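Local atomic coordinates of trimethylamine-N-oxide reductase (Haemophilus influenzae, PDB entry 7L5I), a protein that probably reduces S- and N-oxides such as trimethylamine N-oxide at a molybdenum centre held by two molybdopterin guanine dinucleotide cofactors. Residues P394-A406 against F570-V583. Numbering follows the deposited sequence.
Sequences PTATGGIIGSITA and FYNAAFSAARANRV
Phe570 lays its ring against the extended backbone of 402-404. Ser403 CA sits over the ring centre, 3.8 Å above the plane, and Phe570 CZ comes to 3.3 Å from Ile404 N. With CG anti to its own carbonyl carbon (chi1 -60°), Phe570 presents one ring face to the backbone at Ser403, and Ile404 CB touches Phe570 CZ. Phe570 O accepts a nearly straight hydrogen bond from Gly402 N (3.0 Å, 169° at the hydrogen), the donor tilted from the carbonyl plane. The carbonyl oxygen of the same Gly402 is bound by Ser149 OG. Farther along helix 563-580, the loop between strands 381-383 and 426-427 runs over small side chains: Ala574 CB meets Ile401 CG2 at 3.8 Å, and Ala577 CB faces Gly399, which, having no side chain, lets its CA come within 4.1 Å of Ala574 CA. Where the helix ends in a Schellman motif, Asn581 ND2 donates to Gly398 O at 2.7 Å, close to both the amide and carbonyl planes, while Thr397 CG2 packs on Asn581 CB and Val583 CG2. In this structural packing, two directional hydrogen bonds, one towards each end of the contact, fix the loop along the helix, while glycine-alanine packing allows close approach between them.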
loop_
_atom_site.group_PDB
_atom_site.type_symbol
_atom_site.label_atom_id
_atom_site.label_comp_id
_atom_site.label_asym_id
_atom_site.label_seq_id
_atom_site.Cartn_x
_atom_site.Cartn_y
_atom_site.Cartn_z
ATOM N N PRO A 394 12.721 11.128 14.009
ATOM C CA PRO A 394 12.803 12.594 14.016
ATOM C C PRO A 394 13.288 13.171 12.689
ATOM O O PRO A 394 14.252 12.693 12.087
ATOM C CB PRO A 394 13.786 12.879 15.153
ATOM C CG PRO A 394 13.643 11.726 16.101
ATOM C CD PRO A 394 13.385 10.525 15.186
ATOM N N THR A 395 12.633 14.255 12.271
ATOM C CA THR A 395 12.963 14.915 11.020
ATOM C C THR A 395 14.340 15.561 11.086
ATOM O O THR A 395 14.610 16.383 11.969
ATOM C CB THR A 395 11.917 15.976 10.689
ATOM O OG1 THR A 395 10.598 15.413 10.781
ATOM C CG2 THR A 395 12.156 16.531 9.293
ATOM N N ALA A 396 15.192 15.243 10.116
ATOM C CA ALA A 396 16.541 15.786 10.109
ATOM C C ALA A 396 16.540 17.204 9.560
ATOM O O ALA A 396 15.618 17.631 8.849
ATOM C CB ALA A 396 17.476 14.915 9.272
ATOM N N THR A 397 17.605 17.934 9.885
ATOM C CA THR A 397 17.841 19.248 9.304
ATOM C C THR A 397 18.759 19.115 8.100
ATOM O O THR A 397 19.929 18.727 8.236
ATOM C CB THR A 397 18.450 20.195 10.345
ATOM O OG1 THR A 397 17.542 20.274 11.457
ATOM C CG2 THR A 397 18.649 21.571 9.739
ATOM N N GLY A 398 18.238 19.435 6.938
ATOM C CA GLY A 398 19.022 19.333 5.730
ATOM C C GLY A 398 18.256 19.908 4.569
ATOM O O GLY A 398 17.719 21.013 4.665
ATOM N N GLY A 399 18.193 19.156 3.480
ATOM C CA GLY A 399 17.397 19.553 2.326
ATOM C C GLY A 399 16.817 18.314 1.685
ATOM O O GLY A 399 17.239 17.185 1.972
ATOM N N ILE A 400 15.803 18.531 0.857
ATOM C CA ILE A 400 15.086 17.452 0.189
ATOM C C ILE A 400 15.292 17.604 -1.313
ATOM O O ILE A 400 15.097 18.696 -1.872
ATOM C CB ILE A 400 13.585 17.471 0.533
ATOM C CG1 ILE A 400 13.374 17.309 2.047
ATOM C CG2 ILE A 400 12.867 16.375 -0.235
ATOM C CD1 ILE A 400 11.973 17.557 2.451
ATOM N N ILE A 401 15.684 16.508 -1.967
ATOM C CA ILE A 401 15.913 16.543 -3.402
ATOM C C ILE A 401 14.594 16.714 -4.154
ATOM O O ILE A 401 13.502 16.354 -3.693
ATOM C CB ILE A 401 16.642 15.274 -3.884
ATOM C CG1 ILE A 401 15.763 14.042 -3.653
ATOM C CG2 ILE A 401 18.008 15.145 -3.224
ATOM C CD1 ILE A 401 16.403 12.755 -4.171
ATOM N N GLY A 402 14.711 17.261 -5.365
ATOM C CA GLY A 402 13.592 17.352 -6.272
ATOM C C GLY A 402 13.306 16.027 -6.956
ATOM O O GLY A 402 14.012 15.026 -6.776
ATOM N N SER A 403 12.250 16.035 -7.769
ATOM C CA SER A 403 11.838 14.851 -8.527
ATOM C C SER A 403 11.140 15.276 -9.813
ATOM O O SER A 403 10.631 16.391 -9.938
ATOM C CB SER A 403 10.930 13.944 -7.677
ATOM O OG SER A 403 9.744 14.603 -7.281
ATOM N N ILE A 404 11.127 14.372 -10.786
ATOM C CA ILE A 404 10.460 14.668 -12.044
ATOM C C ILE A 404 8.959 14.790 -11.803
ATOM O O ILE A 404 8.404 14.155 -10.908
ATOM C CB ILE A 404 10.790 13.575 -13.078
ATOM C CG1 ILE A 404 10.360 14.000 -14.473
ATOM C CG2 ILE A 404 10.115 12.282 -12.735
ATOM C CD1 ILE A 404 11.373 14.719 -15.177
ATOM N N THR A 405 8.306 15.644 -12.587
ATOM C CA THR A 405 6.865 15.820 -12.484
ATOM C C THR A 405 6.162 15.396 -13.765
ATOM O O THR A 405 6.772 15.197 -14.812
ATOM C CB THR A 405 6.479 17.281 -12.193
ATOM O OG1 THR A 405 6.680 18.058 -13.375
ATOM C CG2 THR A 405 7.302 17.828 -11.038
ATOM N N ALA A 406 4.849 15.250 -13.662
ATOM C CA ALA A 406 4.050 14.877 -14.823
ATOM C C ALA A 406 3.677 16.075 -15.683
ATOM O O ALA A 406 2.951 15.918 -16.666
ATOM C CB ALA A 406 2.783 14.147 -14.375
ATOM N N PHE A 570 17.843 17.983 -9.532
ATOM C CA PHE A 570 17.163 17.465 -8.351
ATOM C C PHE A 570 18.033 17.597 -7.100
ATOM O O PHE A 570 17.558 18.024 -6.047
ATOM C CB PHE A 570 16.743 16.001 -8.556
ATOM C CG PHE A 570 15.810 15.782 -9.707
ATOM C CD1 PHE A 570 14.911 16.775 -10.105
ATOM C CD2 PHE A 570 15.823 14.589 -10.405
ATOM C CE1 PHE A 570 14.086 16.585 -11.186
ATOM C CE2 PHE A 570 14.977 14.401 -11.478
ATOM C CZ PHE A 570 14.110 15.389 -11.855
ATOM N N TYR A 571 19.317 17.252 -7.204
ATOM C CA TYR A 571 20.212 17.363 -6.058
ATOM C C TYR A 571 20.327 18.801 -5.584
ATOM O O TYR A 571 20.344 19.073 -4.381
ATOM C CB TYR A 571 21.583 16.807 -6.439
ATOM C CG TYR A 571 22.575 16.798 -5.314
ATOM C CD1 TYR A 571 22.663 15.703 -4.456
ATOM C CD2 TYR A 571 23.429 17.870 -5.113
ATOM C CE1 TYR A 571 23.549 15.693 -3.422
ATOM C CE2 TYR A 571 24.349 17.867 -4.074
ATOM C CZ TYR A 571 24.397 16.767 -3.241
ATOM O OH TYR A 571 25.295 16.701 -2.204
ATOM N N ASN A 572 20.404 19.740 -6.521
ATOM C CA ASN A 572 20.640 21.131 -6.158
ATOM C C ASN A 572 19.471 21.735 -5.396
ATOM O O ASN A 572 19.660 22.686 -4.640
ATOM C CB ASN A 572 20.946 21.962 -7.395
ATOM C CG ASN A 572 22.391 21.828 -7.831
ATOM O OD1 ASN A 572 23.237 21.338 -7.088
ATOM N ND2 ASN A 572 22.687 22.298 -9.030
ATOM N N ALA A 573 18.252 21.220 -5.577
ATOM C CA ALA A 573 17.155 21.646 -4.724
ATOM C C ALA A 573 17.469 21.361 -3.255
ATOM O O ALA A 573 17.184 22.180 -2.377
ATOM C CB ALA A 573 15.864 20.946 -5.149
ATOM N N ALA A 574 18.039 20.192 -2.969
ATOM C CA ALA A 574 18.416 19.875 -1.598
ATOM C C ALA A 574 19.582 20.744 -1.146
ATOM O O ALA A 574 19.596 21.228 -0.008
ATOM C CB ALA A 574 18.763 18.386 -1.473
ATOM N N PHE A 575 20.555 20.956 -2.035
ATOM C CA PHE A 575 21.733 21.755 -1.717
ATOM C C PHE A 575 21.341 23.152 -1.254
ATOM O O PHE A 575 21.824 23.632 -0.219
ATOM C CB PHE A 575 22.646 21.789 -2.948
ATOM C CG PHE A 575 23.938 22.516 -2.715
ATOM C CD1 PHE A 575 23.981 23.891 -2.809
ATOM C CD2 PHE A 575 25.091 21.828 -2.384
ATOM C CE1 PHE A 575 25.163 24.581 -2.576
ATOM C CE2 PHE A 575 26.278 22.510 -2.149
ATOM C CZ PHE A 575 26.304 23.889 -2.232
ATOM N N SER A 576 20.438 23.809 -1.995
ATOM C CA SER A 576 20.010 25.159 -1.653
ATOM C C SER A 576 19.180 25.188 -0.384
ATOM O O SER A 576 19.340 26.095 0.448
ATOM C CB SER A 576 19.196 25.761 -2.800
ATOM O OG SER A 576 19.987 25.877 -3.962
ATOM N N ALA A 577 18.255 24.234 -0.235
ATOM C CA ALA A 577 17.475 24.161 0.999
ATOM C C ALA A 577 18.360 23.866 2.199
ATOM O O ALA A 577 18.155 24.430 3.279
ATOM C CB ALA A 577 16.383 23.101 0.897
ATOM N N ALA A 578 19.349 22.972 2.042
ATOM C CA ALA A 578 20.261 22.701 3.148
ATOM C C ALA A 578 21.050 23.952 3.521
ATOM O O ALA A 578 21.216 24.257 4.711
ATOM C CB ALA A 578 21.201 21.554 2.794
ATOM N N ARG A 579 21.537 24.692 2.518
ATOM C CA ARG A 579 22.295 25.904 2.801
ATOM C C ARG A 579 21.461 26.885 3.608
ATOM O O ARG A 579 21.960 27.492 4.567
ATOM C CB ARG A 579 22.776 26.538 1.491
ATOM C CG ARG A 579 23.548 27.827 1.669
ATOM C CD ARG A 579 24.014 28.374 0.303
ATOM N NE ARG A 579 22.861 28.559 -0.559
ATOM C CZ ARG A 579 22.853 28.377 -1.876
ATOM N NH1 ARG A 579 23.953 28.012 -2.528
ATOM N NH2 ARG A 579 21.728 28.564 -2.541
ATOM N N ALA A 580 20.181 27.047 3.248
ATOM C CA ALA A 580 19.311 27.943 3.999
ATOM C C ALA A 580 19.112 27.461 5.429
ATOM O O ALA A 580 18.923 28.278 6.343
ATOM C CB ALA A 580 17.961 28.093 3.293
ATOM N N ASN A 581 19.157 26.149 5.652
ATOM C CA ASN A 581 19.121 25.567 6.991
ATOM C C ASN A 581 20.490 25.531 7.666
ATOM O O ASN A 581 20.621 24.934 8.739
ATOM C CB ASN A 581 18.547 24.145 6.934
ATOM C CG ASN A 581 17.051 24.130 6.708
ATOM O OD1 ASN A 581 16.339 25.034 7.147
ATOM N ND2 ASN A 581 16.563 23.094 6.020
ATOM N N ARG A 582 21.514 26.144 7.053
ATOM C CA ARG A 582 22.869 26.226 7.609
ATOM C C ARG A 582 23.540 24.854 7.689
ATOM O O ARG A 582 24.254 24.550 8.653
ATOM C CB ARG A 582 22.873 26.922 8.982
ATOM C CG ARG A 582 22.149 28.275 9.036
ATOM C CD ARG A 582 22.323 29.111 7.765
ATOM N NE ARG A 582 23.650 29.721 7.620
ATOM C CZ ARG A 582 24.202 30.062 6.450
ATOM N NH1 ARG A 582 23.560 29.826 5.304
ATOM N NH2 ARG A 582 25.410 30.626 6.423
ATOM N N VAL A 583 23.324 24.036 6.662
ATOM C CA VAL A 583 23.935 22.711 6.527
ATOM C C VAL A 583 24.714 22.701 5.211
ATOM O O VAL A 583 24.139 22.923 4.136
ATOM C CB VAL A 583 22.884 21.588 6.551
ATOM C CG1 VAL A 583 23.515 20.246 6.227
ATOM C CG2 VAL A 583 22.192 21.525 7.904
#